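Local coordinates for xylose isomerase domain protein (Alicyclobacillus acidocaldarius subsp. acidocaldarius, PDB 3U0H) that has a xylose isomerase-like TIM-barrel fold and may act as an isomerase, at residues L20-A25 against R31-P36; V62-G67 against V201-I206; R115-L120 against K163-A168. All coordinates share one frame; numbering follows the deposited sequence.

Contact 1: L20-A25 against R31-P36. With EDO (1,2-ethanediol), chain F.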
ATOM      1  N   LEU A  20      24.950  15.773  32.828  1.00 28.09           N
ATOM      2  CA  LEU A  20      24.710  15.459  34.229  1.00 27.09           C
ATOM      3  C   LEU A  20      23.475  14.565  34.361  1.00 25.82           C
ATOM      4  O   LEU A  20      23.382  13.780  35.303  1.00 24.75           O
ATOM      5  CB  LEU A  20      24.551  16.744  35.062  1.00 26.37           C
ATOM      6  CG  LEU A  20      25.798  17.643  35.321  1.00 27.32           C
ATOM      7  CD1 LEU A  20      25.449  18.929  36.158  1.00 24.63           C
ATOM      8  CD2 LEU A  20      26.931  16.832  35.965  1.00 23.75           C
ATOM      9  N   TYR A  21      22.529  14.697  33.422  1.00 24.79           N
ATOM     10  CA  TYR A  21      21.311  13.912  33.495  1.00 23.12           C
ATOM     11  C   TYR A  21      21.763  12.484  33.235  1.00 22.73           C
ATOM     12  O   TYR A  21      21.442  11.567  34.001  1.00 20.27           O
ATOM     13  CB  TYR A  21      20.228  14.425  32.530  1.00 24.04           C
ATOM     14  CG  TYR A  21      18.985  13.534  32.386  1.00 25.31           C
ATOM     15  CD1 TYR A  21      18.185  13.227  33.476  1.00 28.42           C
ATOM     16  CD2 TYR A  21      18.630  12.981  31.153  1.00 26.64           C
ATOM     17  CE1 TYR A  21      17.069  12.406  33.351  1.00 26.79           C
ATOM     18  CE2 TYR A  21      17.525  12.176  31.006  1.00 25.10           C
ATOM     19  CZ  TYR A  21      16.754  11.883  32.107  1.00 26.05           C
ATOM     20  OH  TYR A  21      15.663  11.075  31.968  1.00 27.60           O
ATOM     21  N   LEU A  22      22.583  12.295  32.208  1.00 22.34           N
ATOM     22  CA  LEU A  22      23.032  10.936  31.898  1.00 22.37           C
ATOM     23  C   LEU A  22      23.853  10.360  33.057  1.00 23.37           C
ATOM     24  O   LEU A  22      23.781   9.165  33.314  1.00 21.59           O
ATOM     25  CB  LEU A  22      23.815  10.895  30.591  1.00 23.27           C
ATOM     26  CG  LEU A  22      23.015  11.340  29.344  1.00 24.37           C
ATOM     27  CD1 LEU A  22      23.882  11.471  28.100  1.00 23.61           C
ATOM     28  CD2 LEU A  22      21.855  10.412  29.097  1.00 23.46           C
ATOM     29  N   ASP A  23      24.618  11.222  33.734  1.00 24.47           N
ATOM     30  CA  ASP A  23      25.427  10.819  34.894  1.00 28.26           C
ATOM     31  C   ASP A  23      24.539  10.354  36.039  1.00 27.19           C
ATOM     32  O   ASP A  23      24.809   9.351  36.682  1.00 24.05           O
ATOM     33  CB  ASP A  23      26.302  11.989  35.413  1.00 28.13           C
ATOM     34  CG  ASP A  23      27.565  12.240  34.562  1.00 30.84           C
ATOM     35  OD1 ASP A  23      27.948  11.410  33.724  1.00 35.76           O
ATOM     36  OD2 ASP A  23      28.232  13.279  34.771  1.00 38.55           O
ATOM     37  N   LEU A  24      23.498  11.130  36.310  1.00 26.54           N
ATOM     38  CA  LEU A  24      22.515  10.738  37.288  1.00 27.58           C
ATOM     39  C   LEU A  24      21.873   9.342  36.941  1.00 28.18           C
ATOM     40  O   LEU A  24      21.686   8.523  37.839  1.00 22.76           O
ATOM     41  CB  LEU A  24      21.486  11.861  37.386  1.00 29.85           C
ATOM     42  CG  LEU A  24      20.637  12.102  38.627  1.00 33.07           C
ATOM     43  CD1 LEU A  24      20.147  13.543  38.548  1.00 33.42           C
ATOM     44  CD2 LEU A  24      19.465  11.128  38.677  1.00 33.62           C
ATOM     45  N   ALA A  25      21.539   9.077  35.662  1.00 26.62           N
ATOM     46  CA  ALA A  25      20.949   7.780  35.299  1.00 28.79           C
ATOM     47  C   ALA A  25      21.857   6.631  35.673  1.00 27.36           C
ATOM     48  O   ALA A  25      21.409   5.686  36.299  1.00 27.48           O
ATOM     49  CB  ALA A  25      20.601   7.702  33.807  1.00 29.75           C
ATOM     50  N   ARG A  31      19.511   1.676  33.339  1.00 31.63           N
ATOM     51  CA  ARG A  31      20.082   1.376  32.005  1.00 34.35           C
ATOM     52  C   ARG A  31      19.257   2.130  30.926  1.00 30.43           C
ATOM     53  O   ARG A  31      19.800   2.785  30.043  1.00 28.86           O
ATOM     54  CB  ARG A  31      20.079  -0.150  31.799  1.00 37.70           C
ATOM     55  CG  ARG A  31      20.285  -0.665  30.384  1.00 42.36           C
ATOM     56  CD  ARG A  31      20.058  -2.190  30.325  1.00 50.60           C
ATOM     57  NE  ARG A  31      19.655  -2.647  28.986  1.00 57.40           N
ATOM     58  CZ  ARG A  31      19.232  -3.872  28.669  1.00 62.32           C
ATOM     59  NH1 ARG A  31      19.130  -4.823  29.598  1.00 68.41           N
ATOM     60  NH2 ARG A  31      18.913  -4.147  27.403  1.00 62.49           N
ATOM     61  N   TYR A  32      17.941   2.056  31.015  1.00 28.54           N
ATOM     62  CA  TYR A  32      17.074   2.803  30.100  1.00 30.13           C
ATOM     63  C   TYR A  32      16.897   4.281  30.529  1.00 30.82           C
ATOM     64  O   TYR A  32      16.525   4.565  31.691  1.00 29.38           O
ATOM     65  CB  TYR A  32      15.694   2.170  30.022  1.00 31.23           C
ATOM     66  CG  TYR A  32      15.577   1.025  29.038  1.00 32.45           C
ATOM     67  CD1 TYR A  32      15.687   1.225  27.658  1.00 32.23           C
ATOM     68  CD2 TYR A  32      15.332  -0.263  29.496  1.00 37.69           C
ATOM     69  CE1 TYR A  32      15.552   0.153  26.778  1.00 34.38           C
ATOM     70  CE2 TYR A  32      15.197  -1.350  28.626  1.00 38.40           C
ATOM     71  CZ  TYR A  32      15.301  -1.154  27.278  1.00 37.03           C
ATOM     72  OH  TYR A  32      15.167  -2.274  26.472  1.00 41.70           O
ATOM     73  N   VAL A  33      17.157   5.207  29.595  1.00 28.13           N
ATOM     74  CA  VAL A  33      16.848   6.626  29.794  1.00 25.56           C
ATOM     75  C   VAL A  33      15.956   7.190  28.684  1.00 24.86           C
ATOM     76  O   VAL A  33      16.159   6.920  27.502  1.00 20.39           O
ATOM     77  CB  VAL A  33      18.086   7.496  29.949  1.00 25.20           C
ATOM     78  CG1 VAL A  33      18.722   7.205  31.290  1.00 26.20           C
ATOM     79  CG2 VAL A  33      19.044   7.308  28.789  1.00 22.09           C
ATOM     80  N   ASP A  34      14.929   7.906  29.130  1.00 25.51           N
ATOM     81  CA  ASP A  34      14.106   8.744  28.299  1.00 25.53           C
ATOM     82  C   ASP A  34      14.791  10.134  28.270  1.00 25.60           C
ATOM     83  O   ASP A  34      15.094  10.751  29.315  1.00 25.66           O
ATOM     84  CB  ASP A  34      12.693   8.821  28.887  1.00 27.51           C
ATOM     85  CG  ASP A  34      11.695   9.474  27.927  1.00 30.18           C
ATOM     86  OD1 ASP A  34      12.061  10.455  27.276  1.00 35.62           O
ATOM     87  OD2 ASP A  34      10.556   9.012  27.806  1.00 30.93           O
ATOM     88  N   VAL A  35      15.120  10.561  27.072  1.00 23.28           N
ATOM     89  CA  VAL A  35      15.728  11.856  26.820  1.00 23.27           C
ATOM     90  C   VAL A  35      14.965  12.460  25.655  1.00 22.52           C
ATOM     91  O   VAL A  35      14.869  11.841  24.621  1.00 21.71           O
ATOM     92  CB  VAL A  35      17.195  11.726  26.434  1.00 22.12           C
ATOM     93  CG1 VAL A  35      17.799  13.116  26.147  1.00 22.99           C
ATOM     94  CG2 VAL A  35      17.978  11.013  27.549  1.00 23.65           C
ATOM     95  N   PRO A  36      14.402  13.677  25.827  1.00 23.90           N
ATOM     96  CA  PRO A  36      13.808  14.356  24.685  1.00 24.22           C
ATOM     97  C   PRO A  36      14.828  14.634  23.534  1.00 24.22           C
ATOM     98  O   PRO A  36      16.037  14.889  23.764  1.00 22.35           O
ATOM     99  CB  PRO A  36      13.249  15.664  25.294  1.00 26.30           C
ATOM    100  CG  PRO A  36      13.242  15.506  26.775  1.00 25.75           C
ATOM    101  CD  PRO A  36      14.143  14.355  27.118  1.00 25.71           C
TER
HETATM  102  C1  EDO F 282      10.047  12.640  25.635  1.00 58.20           C
HETATM  103  O1  EDO F 282      10.700  12.777  26.936  1.00 58.57           O
HETATM  104  C2  EDO F 282      10.515  11.408  24.837  1.00 57.52           C
HETATM  105  O2  EDO F 282      10.098  10.136  25.405  1.00 52.05           O

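Contact 2: V62-G67 against V201-I206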
ATOM      1  N   VAL A  62      20.789   2.962  27.497  1.00 23.03           N
ATOM      2  CA  VAL A  62      19.993   2.764  26.310  1.00 23.38           C
ATOM      3  C   VAL A  62      18.859   3.793  26.178  1.00 22.86           C
ATOM      4  O   VAL A  62      18.032   3.957  27.091  1.00 21.51           O
ATOM      5  CB  VAL A  62      19.350   1.368  26.301  1.00 24.60           C
ATOM      6  CG1 VAL A  62      18.360   1.263  25.130  1.00 23.51           C
ATOM      7  CG2 VAL A  62      20.408   0.248  26.200  1.00 23.59           C
ATOM      8  N   LEU A  63      18.823   4.493  25.039  1.00 24.08           N
ATOM      9  CA  LEU A  63      17.772   5.508  24.792  1.00 23.90           C
ATOM     10  C   LEU A  63      16.477   4.761  24.667  1.00 23.03           C
ATOM     11  O   LEU A  63      16.352   3.922  23.825  1.00 28.72           O
ATOM     12  CB  LEU A  63      18.024   6.357  23.529  1.00 23.07           C
ATOM     13  CG  LEU A  63      16.975   7.421  23.120  1.00 22.88           C
ATOM     14  CD1 LEU A  63      17.027   8.574  24.129  1.00 22.92           C
ATOM     15  CD2 LEU A  63      17.127   7.960  21.692  1.00 20.33           C
ATOM     16  N   ALA A  64      15.505   5.103  25.496  1.00 24.42           N
ATOM     17  CA  ALA A  64      14.239   4.388  25.567  1.00 24.74           C
ATOM     18  C   ALA A  64      13.276   4.650  24.371  1.00 25.07           C
ATOM     19  O   ALA A  64      12.469   3.792  24.022  1.00 27.53           O
ATOM     20  CB  ALA A  64      13.539   4.791  26.878  1.00 21.15           C
ATOM     21  N   ASN A  65      13.277   5.871  23.833  1.00 24.16           N
ATOM     22  CA  ASN A  65      12.193   6.322  22.945  1.00 22.93           C
ATOM     23  C   ASN A  65      12.558   7.625  22.241  1.00 23.37           C
ATOM     24  O   ASN A  65      13.436   8.384  22.689  1.00 20.81           O
ATOM     25  CB  ASN A  65      10.956   6.555  23.811  1.00 24.69           C
ATOM     26  CG  ASN A  65       9.715   6.994  23.042  1.00 25.04           C
ATOM     27  OD1 ASN A  65       9.273   6.351  22.061  1.00 25.42           O
ATOM     28  ND2 ASN A  65       9.113   8.091  23.523  1.00 24.81           N
ATOM     29  N   LEU A  66      11.880   7.887  21.119  1.00 21.95           N
ATOM     30  CA  LEU A  66      11.959   9.150  20.497  1.00 20.55           C
ATOM     31  C   LEU A  66      10.604   9.796  20.475  1.00 22.50           C
ATOM     32  O   LEU A  66       9.734   9.428  19.632  1.00 23.15           O
ATOM     33  CB  LEU A  66      12.456   8.976  19.055  1.00 21.77           C
ATOM     34  CG  LEU A  66      12.360  10.173  18.090  1.00 21.71           C
ATOM     35  CD1 LEU A  66      13.106  11.396  18.702  1.00 20.28           C
ATOM     36  CD2 LEU A  66      12.886   9.859  16.659  1.00 20.91           C
ATOM     37  N   GLY A  67      10.472  10.868  21.266  1.00 24.15           N
ATOM     38  CA  GLY A  67       9.343  11.814  21.155  1.00 21.43           C
ATOM     39  C   GLY A  67       9.296  12.430  19.770  1.00 21.18           C
ATOM     40  O   GLY A  67      10.224  13.125  19.368  1.00 23.74           O
ATOM     41  N   VAL A 201       1.493  -2.337  22.448  1.00 20.01           N
ATOM     42  CA  VAL A 201       2.079  -1.629  23.585  1.00 19.35           C
ATOM     43  C   VAL A 201       3.516  -1.191  23.198  1.00 20.87           C
ATOM     44  O   VAL A 201       4.490  -2.005  23.235  1.00 19.38           O
ATOM     45  CB  VAL A 201       2.085  -2.470  24.860  1.00 19.55           C
ATOM     46  CG1 VAL A 201       2.470  -1.584  26.046  1.00 21.54           C
ATOM     47  CG2 VAL A 201       0.739  -3.128  25.102  1.00 19.50           C
ATOM     48  N   VAL A 202       3.625   0.078  22.789  1.00 19.74           N
ATOM     49  CA  VAL A 202       4.845   0.620  22.211  1.00 19.44           C
ATOM     50  C   VAL A 202       5.743   1.142  23.330  1.00 21.52           C
ATOM     51  O   VAL A 202       6.939   0.952  23.274  1.00 21.06           O
ATOM     52  CB  VAL A 202       4.510   1.748  21.203  1.00 19.72           C
ATOM     53  CG1 VAL A 202       5.778   2.377  20.607  1.00 19.27           C
ATOM     54  CG2 VAL A 202       3.605   1.215  20.058  1.00 18.60           C
ATOM     55  N   TYR A 203       5.166   1.843  24.320  1.00 21.52           N
ATOM     56  CA  TYR A 203       5.932   2.449  25.365  1.00 22.51           C
ATOM     57  C   TYR A 203       4.983   2.723  26.528  1.00 23.63           C
ATOM     58  O   TYR A 203       3.784   2.788  26.357  1.00 24.47           O
ATOM     59  CB  TYR A 203       6.639   3.719  24.812  1.00 24.31           C
ATOM     60  CG  TYR A 203       7.626   4.466  25.726  1.00 22.82           C
ATOM     61  CD1 TYR A 203       8.627   3.789  26.411  1.00 23.32           C
ATOM     62  CD2 TYR A 203       7.574   5.862  25.856  1.00 24.52           C
ATOM     63  CE1 TYR A 203       9.501   4.467  27.246  1.00 24.85           C
ATOM     64  CE2 TYR A 203       8.485   6.569  26.661  1.00 24.08           C
ATOM     65  CZ  TYR A 203       9.434   5.861  27.355  1.00 24.56           C
ATOM     66  OH  TYR A 203      10.339   6.510  28.174  1.00 30.46           O
ATOM     67  N   VAL A 204       5.534   2.807  27.723  1.00 23.81           N
ATOM     68  CA  VAL A 204       4.732   2.788  28.915  1.00 23.62           C
ATOM     69  C   VAL A 204       5.183   3.875  29.867  1.00 25.10           C
ATOM     70  O   VAL A 204       6.393   4.094  30.053  1.00 25.05           O
ATOM     71  CB  VAL A 204       4.828   1.409  29.583  1.00 24.15           C
ATOM     72  CG1 VAL A 204       4.100   1.416  30.922  1.00 23.03           C
ATOM     73  CG2 VAL A 204       4.269   0.361  28.617  1.00 20.96           C
ATOM     74  N   HIS A 205       4.217   4.611  30.419  1.00 25.57           N
ATOM     75  CA  HIS A 205       4.491   5.542  31.500  1.00 23.88           C
ATOM     76  C   HIS A 205       3.814   5.060  32.752  1.00 25.83           C
ATOM     77  O   HIS A 205       2.663   4.589  32.710  1.00 23.83           O
ATOM     78  CB  HIS A 205       3.932   6.931  31.220  1.00 25.61           C
ATOM     79  CG  HIS A 205       4.624   7.711  30.126  1.00 25.35           C
ATOM     80  ND1 HIS A 205       4.047   8.795  29.560  1.00 29.73           N
ATOM     81  CD2 HIS A 205       5.845   7.557  29.512  1.00 26.03           C
ATOM     82  CE1 HIS A 205       4.878   9.319  28.641  1.00 27.52           C
ATOM     83  NE2 HIS A 205       5.969   8.546  28.597  1.00 27.57           N
ATOM     84  N   ILE A 206       4.506   5.272  33.881  1.00 26.86           N
ATOM     85  CA  ILE A 206       3.977   5.055  35.221  1.00 27.68           C
ATOM     86  C   ILE A 206       4.060   6.332  36.143  1.00 28.54           C
ATOM     87  O   ILE A 206       4.892   7.194  35.940  1.00 27.19           O
ATOM     88  CB  ILE A 206       4.684   3.799  35.801  1.00 28.00           C
ATOM     89  CG1 ILE A 206       3.861   3.192  36.932  1.00 28.93           C
ATOM     90  CG2 ILE A 206       6.128   4.095  36.164  1.00 27.64           C
ATOM     91  CD1 ILE A 206       4.183   1.748  37.257  1.00 28.81           C
TER

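Contact 3: R115-L120 against K163-A168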
ATOM      1  N   ARG A 115     -12.212  17.980   9.431  1.00 20.17           N
ATOM      2  CA  ARG A 115     -10.904  18.557   9.080  1.00 21.29           C
ATOM      3  C   ARG A 115      -9.800  18.084  10.032  1.00 21.12           C
ATOM      4  O   ARG A 115      -8.723  17.698   9.613  1.00 19.23           O
ATOM      5  CB  ARG A 115     -10.936  20.094   9.170  1.00 24.58           C
ATOM      6  CG  ARG A 115     -12.136  20.762   8.457  1.00 31.49           C
ATOM      7  CD  ARG A 115     -11.774  21.330   7.103  1.00 35.53           C
ATOM      8  NE  ARG A 115     -12.955  21.787   6.372  1.00 40.59           N
ATOM      9  CZ  ARG A 115     -13.004  22.880   5.610  1.00 40.97           C
ATOM     10  NH1 ARG A 115     -11.952  23.664   5.494  1.00 44.26           N
ATOM     11  NH2 ARG A 115     -14.116  23.199   4.969  1.00 42.41           N
ATOM     12  N   TYR A 116     -10.071  18.159  11.309  1.00 18.96           N
ATOM     13  CA  TYR A 116      -9.030  18.019  12.284  1.00 20.39           C
ATOM     14  C   TYR A 116      -8.592  16.574  12.293  1.00 20.24           C
ATOM     15  O   TYR A 116      -7.417  16.273  12.197  1.00 20.87           O
ATOM     16  CB  TYR A 116      -9.592  18.396  13.644  1.00 19.89           C
ATOM     17  CG  TYR A 116      -8.671  18.187  14.775  1.00 21.13           C
ATOM     18  CD1 TYR A 116      -8.648  17.016  15.467  1.00 20.97           C
ATOM     19  CD2 TYR A 116      -7.809  19.188  15.185  1.00 23.05           C
ATOM     20  CE1 TYR A 116      -7.802  16.839  16.547  1.00 20.49           C
ATOM     21  CE2 TYR A 116      -6.959  19.011  16.275  1.00 22.06           C
ATOM     22  CZ  TYR A 116      -6.980  17.828  16.958  1.00 20.83           C
ATOM     23  OH  TYR A 116      -6.110  17.625  18.028  1.00 25.36           O
ATOM     24  N   ILE A 117      -9.583  15.698  12.359  1.00 19.37           N
ATOM     25  CA  ILE A 117      -9.392  14.260  12.480  1.00 18.90           C
ATOM     26  C   ILE A 117      -8.837  13.690  11.191  1.00 18.61           C
ATOM     27  O   ILE A 117      -7.941  12.865  11.251  1.00 17.42           O
ATOM     28  CB  ILE A 117     -10.701  13.486  12.844  1.00 17.61           C
ATOM     29  CG1 ILE A 117     -11.227  13.980  14.190  1.00 18.12           C
ATOM     30  CG2 ILE A 117     -10.476  12.007  12.934  1.00 18.66           C
ATOM     31  CD1 ILE A 117     -12.503  13.304  14.742  1.00 18.40           C
ATOM     32  N   SER A 118      -9.335  14.125  10.041  1.00 18.19           N
ATOM     33  CA  SER A 118      -8.851  13.579   8.779  1.00 18.14           C
ATOM     34  C   SER A 118      -7.371  13.949   8.501  1.00 20.58           C
ATOM     35  O   SER A 118      -6.572  13.071   8.089  1.00 19.20           O
ATOM     36  CB  SER A 118      -9.679  14.094   7.616  1.00 18.94           C
ATOM     37  OG  SER A 118     -11.041  13.781   7.762  1.00 17.00           O
ATOM     38  N   GLN A 119      -7.018  15.237   8.725  1.00 18.21           N
ATOM     39  CA  GLN A 119      -5.678  15.666   8.460  1.00 18.72           C
ATOM     40  C   GLN A 119      -4.742  14.933   9.435  1.00 18.94           C
ATOM     41  O   GLN A 119      -3.646  14.444   9.051  1.00 18.39           O
ATOM     42  CB  GLN A 119      -5.520  17.181   8.610  1.00 17.79           C
ATOM     43  CG  GLN A 119      -4.134  17.617   8.277  1.00 19.02           C
ATOM     44  CD  GLN A 119      -3.900  19.119   8.413  1.00 19.84           C
ATOM     45  OE1 GLN A 119      -3.441  19.623   9.471  1.00 20.98           O
ATOM     46  NE2 GLN A 119      -4.151  19.817   7.348  1.00 16.34           N
ATOM     47  N   LEU A 120      -5.143  14.899  10.688  1.00 17.78           N
ATOM     48  CA  LEU A 120      -4.290  14.268  11.669  1.00 20.35           C
ATOM     49  C   LEU A 120      -4.075  12.733  11.329  1.00 20.18           C
ATOM     50  O   LEU A 120      -2.962  12.221  11.425  1.00 19.03           O
ATOM     51  CB  LEU A 120      -4.823  14.521  13.084  1.00 18.68           C
ATOM     52  CG  LEU A 120      -3.974  13.937  14.201  1.00 18.85           C
ATOM     53  CD1 LEU A 120      -2.681  14.690  14.309  1.00 18.66           C
ATOM     54  CD2 LEU A 120      -4.723  13.937  15.538  1.00 19.15           C
ATOM     55  N   LYS A 163      -8.243   2.965  19.593  1.00 24.11           N
ATOM     56  CA  LYS A 163      -8.328   1.834  18.687  1.00 24.95           C
ATOM     57  C   LYS A 163      -9.189   2.120  17.464  1.00 23.71           C
ATOM     58  O   LYS A 163      -8.877   1.610  16.384  1.00 25.66           O
ATOM     59  CB  LYS A 163      -8.929   0.642  19.357  1.00 27.94           C
ATOM     60  CG  LYS A 163      -8.028  -0.130  20.276  1.00 30.95           C
ATOM     61  CD  LYS A 163      -8.925  -1.176  20.962  1.00 33.78           C
ATOM     62  CE  LYS A 163      -8.183  -2.418  21.401  1.00 39.02           C
ATOM     63  NZ  LYS A 163      -9.022  -3.281  22.300  1.00 44.32           N
ATOM     64  N   THR A 164     -10.263   2.897  17.594  1.00 20.86           N
ATOM     65  CA  THR A 164     -11.017   3.261  16.380  1.00 21.36           C
ATOM     66  C   THR A 164     -10.149   4.203  15.534  1.00 21.30           C
ATOM     67  O   THR A 164     -10.161   4.140  14.312  1.00 21.59           O
ATOM     68  CB  THR A 164     -12.365   3.900  16.673  1.00 21.92           C
ATOM     69  OG1 THR A 164     -12.131   5.185  17.302  1.00 23.44           O
ATOM     70  CG2 THR A 164     -13.202   2.978  17.631  1.00 21.55           C
ATOM     71  N   PHE A 165      -9.311   5.004  16.163  1.00 21.40           N
ATOM     72  CA  PHE A 165      -8.521   6.012  15.407  1.00 20.23           C
ATOM     73  C   PHE A 165      -7.433   5.333  14.584  1.00 20.74           C
ATOM     74  O   PHE A 165      -7.183   5.764  13.460  1.00 22.00           O
ATOM     75  CB  PHE A 165      -7.993   7.088  16.339  1.00 20.02           C
ATOM     76  CG  PHE A 165      -7.254   8.220  15.655  1.00 19.88           C
ATOM     77  CD1 PHE A 165      -7.820   8.915  14.598  1.00 18.22           C
ATOM     78  CD2 PHE A 165      -6.020   8.621  16.118  1.00 17.76           C
ATOM     79  CE1 PHE A 165      -7.156   9.949  13.998  1.00 16.82           C
ATOM     80  CE2 PHE A 165      -5.343   9.654  15.486  1.00 19.19           C
ATOM     81  CZ  PHE A 165      -5.918  10.322  14.432  1.00 17.35           C
ATOM     82  N   TRP A 166      -6.871   4.219  15.084  1.00 21.93           N
ATOM     83  CA  TRP A 166      -6.040   3.319  14.259  1.00 20.78           C
ATOM     84  C   TRP A 166      -6.608   2.979  12.908  1.00 19.57           C
ATOM     85  O   TRP A 166      -5.910   2.843  11.954  1.00 21.45           O
ATOM     86  CB  TRP A 166      -5.705   2.008  14.992  1.00 20.93           C
ATOM     87  CG  TRP A 166      -4.898   2.194  16.257  1.00 21.90           C
ATOM     88  CD1 TRP A 166      -4.115   3.295  16.616  1.00 22.06           C
ATOM     89  CD2 TRP A 166      -4.706   1.219  17.323  1.00 21.76           C
ATOM     90  NE1 TRP A 166      -3.496   3.089  17.805  1.00 22.88           N
ATOM     91  CE2 TRP A 166      -3.874   1.878  18.326  1.00 23.91           C
ATOM     92  CE3 TRP A 166      -5.217  -0.052  17.586  1.00 23.08           C
ATOM     93  CZ2 TRP A 166      -3.503   1.246  19.511  1.00 23.67           C
ATOM     94  CZ3 TRP A 166      -4.838  -0.675  18.789  1.00 24.66           C
ATOM     95  CH2 TRP A 166      -3.985  -0.039  19.725  1.00 22.92           C
ATOM     96  N   GLU A 167      -7.883   2.811  12.800  1.00 21.37           N
ATOM     97  CA  GLU A 167      -8.490   2.482  11.513  1.00 23.96           C
ATOM     98  C   GLU A 167      -8.385   3.665  10.551  1.00 21.70           C
ATOM     99  O   GLU A 167      -8.193   3.486   9.392  1.00 20.87           O
ATOM    100  CB  GLU A 167      -9.973   2.145  11.723  1.00 26.18           C
ATOM    101  CG  GLU A 167     -10.261   0.925  12.611  1.00 29.41           C
ATOM    102  CD  GLU A 167     -11.774   0.638  12.798  1.00 32.45           C
ATOM    103  OE1 GLU A 167     -12.592   0.889  11.862  1.00 28.27           O
ATOM    104  OE2 GLU A 167     -12.145   0.156  13.908  1.00 35.82           O
ATOM    105  N   ALA A 168      -8.520   4.889  11.059  1.00 22.81           N
ATOM    106  CA  ALA A 168      -8.461   6.087  10.189  1.00 21.49           C
ATOM    107  C   ALA A 168      -7.059   6.168   9.593  1.00 20.44           C
ATOM    108  O   ALA A 168      -6.879   6.387   8.399  1.00 18.81           O
ATOM    109  CB  ALA A 168      -8.811   7.360  10.988  1.00 18.80           C
TER

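Contact 1: L20-A25 against R31-P36
Y21 bonds to the backbone of D34, and its ring edge also meets V35. The two segments belong to one beta-alpha-beta unit of the TIM barrel: helix 18-27 packs on the outer side of strand 32-33 and the residues that follow it. Y21 carries its CB toward the strand. CG stands anti to the backbone N (chi1 171°), which sends the ring across to D34 and V35. Along one ring edge, Y21 CD2 lies 4.2 Å from V35 CG2. One atom further out, Y21 CE2 comes closer, 3.7 Å from V35 CG2. At the tip, Y21 OH donates a hydrogen bond to D34 O at 2.7 Å. The donor lies in the carbonyl plane, with a C=O...O angle of 157°. D34 O and V35 CG2 both sit near the plane of the ring, so both partners meet it edge-on; the hydrogen bond anchors the hydroxyl end. W39 meets the same ring with planes at about 60°. A phenylalanine at Y21 would probably leave D34 O without its hydroxyl donor and the ring less firmly fixed.

One residue on, L22 adds apolar packing. L22 CD2 touches V33 CG2 and V35 CG2, each at 4.2 Å; the L22 and V33 side chains cross at about a right angle. A25 also turns its CB toward V33, though the modelled separation is too short to trust. M55 and F56 of helix 49-57 pack against L22 as well.

The CB of D34 points away from the helix. Its OD2 is hydrogen-bonded to Y203 OH. The carboxylate also holds a 1,2-ethanediol, probably from the crystallisation liquor. The diol's O1 donates to D34 OD1 at 2.7 Å.

Contact 2: V62-G67 against V201-I206
This is a stacking contact inside the barrel, where N65 of strand 62-67 lies over one face of the Y203 ring. The strands are the third and seventh of eight, so they face each other across the interior and are not sheet neighbours. N65 CA and Y203 CA are 7.7 Å apart. Side chains alone bridge the gap.

N65 CB makes a CH-pi contact with Y203. N65 CB stands 3.9 Å from the centroid of the Y203 ring and only 15° off the ring normal. The amide follows over the same ring, its plane 29° from the ring plane. N65 CG comes 3.7 Å from Y203 CD2, near the rim. Both side chains are extended inward: CG is anti to the backbone N in Y203 (chi1 -174°), and N65 has the same arrangement.

A64 joins from the hydroxyl end. A64 CB is 4.1 Å from Y203 CE1 and 3.9 Å from Y203 OH. A64 and N65 are consecutive, yet both turn their CB toward Y203. The break in strand 62-67 allows this, with A64 in a helix-like backbone conformation. P246 and A248 of strand 246-249 also pack on Y203.

The chemistry divides the work. Carbon and CH-pi contacts pack against the ring, while the phenol OH finds its polar partner in D34. The contact therefore probably helps to set the direction in which that hydroxyl points.

Contact 3: R115-L120 against K163-A168
Apolar packing carries this contact: F165 of helix 159-169 reaches I117 and L120 of helix 113-131. The two are outer helices of the TIM barrel, following the fourth and fifth strands. They meet about 20 Å from the centre of the chain. F165 turns its CB toward the other helix, and CG anti to the backbone N (chi1 -176°) carries the ring on to it. F165 CE1 meets I117 CG2 at 4.0 Å. F165 CZ meets L120 CD2, also at 4.0 Å. L120 CG is close behind, 4.1 Å from F165 CZ. The L120 side chain crosses F165 at about a right angle, whereas I117 crosses it at a slant. I117 and L120 are three residues apart, so the ring end reaches both on one side of their helix.

Aromatic and further apolar contacts extend the patch. F155 meets F165 edge-to-face and also touches L120. A121 and I124 carry the F165 packing along helix 113-131.

Among the polar interactions, A168 O is hydrogen-bonded to R125 of its own chain, on helix 113-131. Salt bridges join subunits. R115 forms one with D161 of the third subunit. E167 forms another with R122 of that subunit.

The link through F165 is made of carbon contacts, which fix no direction. The charged ends of R115 and E167 instead make directed salt bridges to the third subunit.

In the fold
Contacts 1 and 2 adjoin, with centres about 13 Å apart, because strands 32-33 and 62-67 are neighbours in the barrel sheet. R31 O and V62 N, 2.7 Å apart, probably form one of their backbone hydrogen bonds. D34 OD2 and Y203 OH are 2.5 Å apart, so a probable hydrogen bond ties contact 1 to the far strand of contact 2. The 1,2-ethanediol on D34 is also about 3 Å from the N65 side chain and may mark a pocket in the barrel. Contact 3 is separate: its centre lies about 34 Å from the centre of contact 1 and about 23 Å from that of contact 2, on the outer helices at a subunit interface.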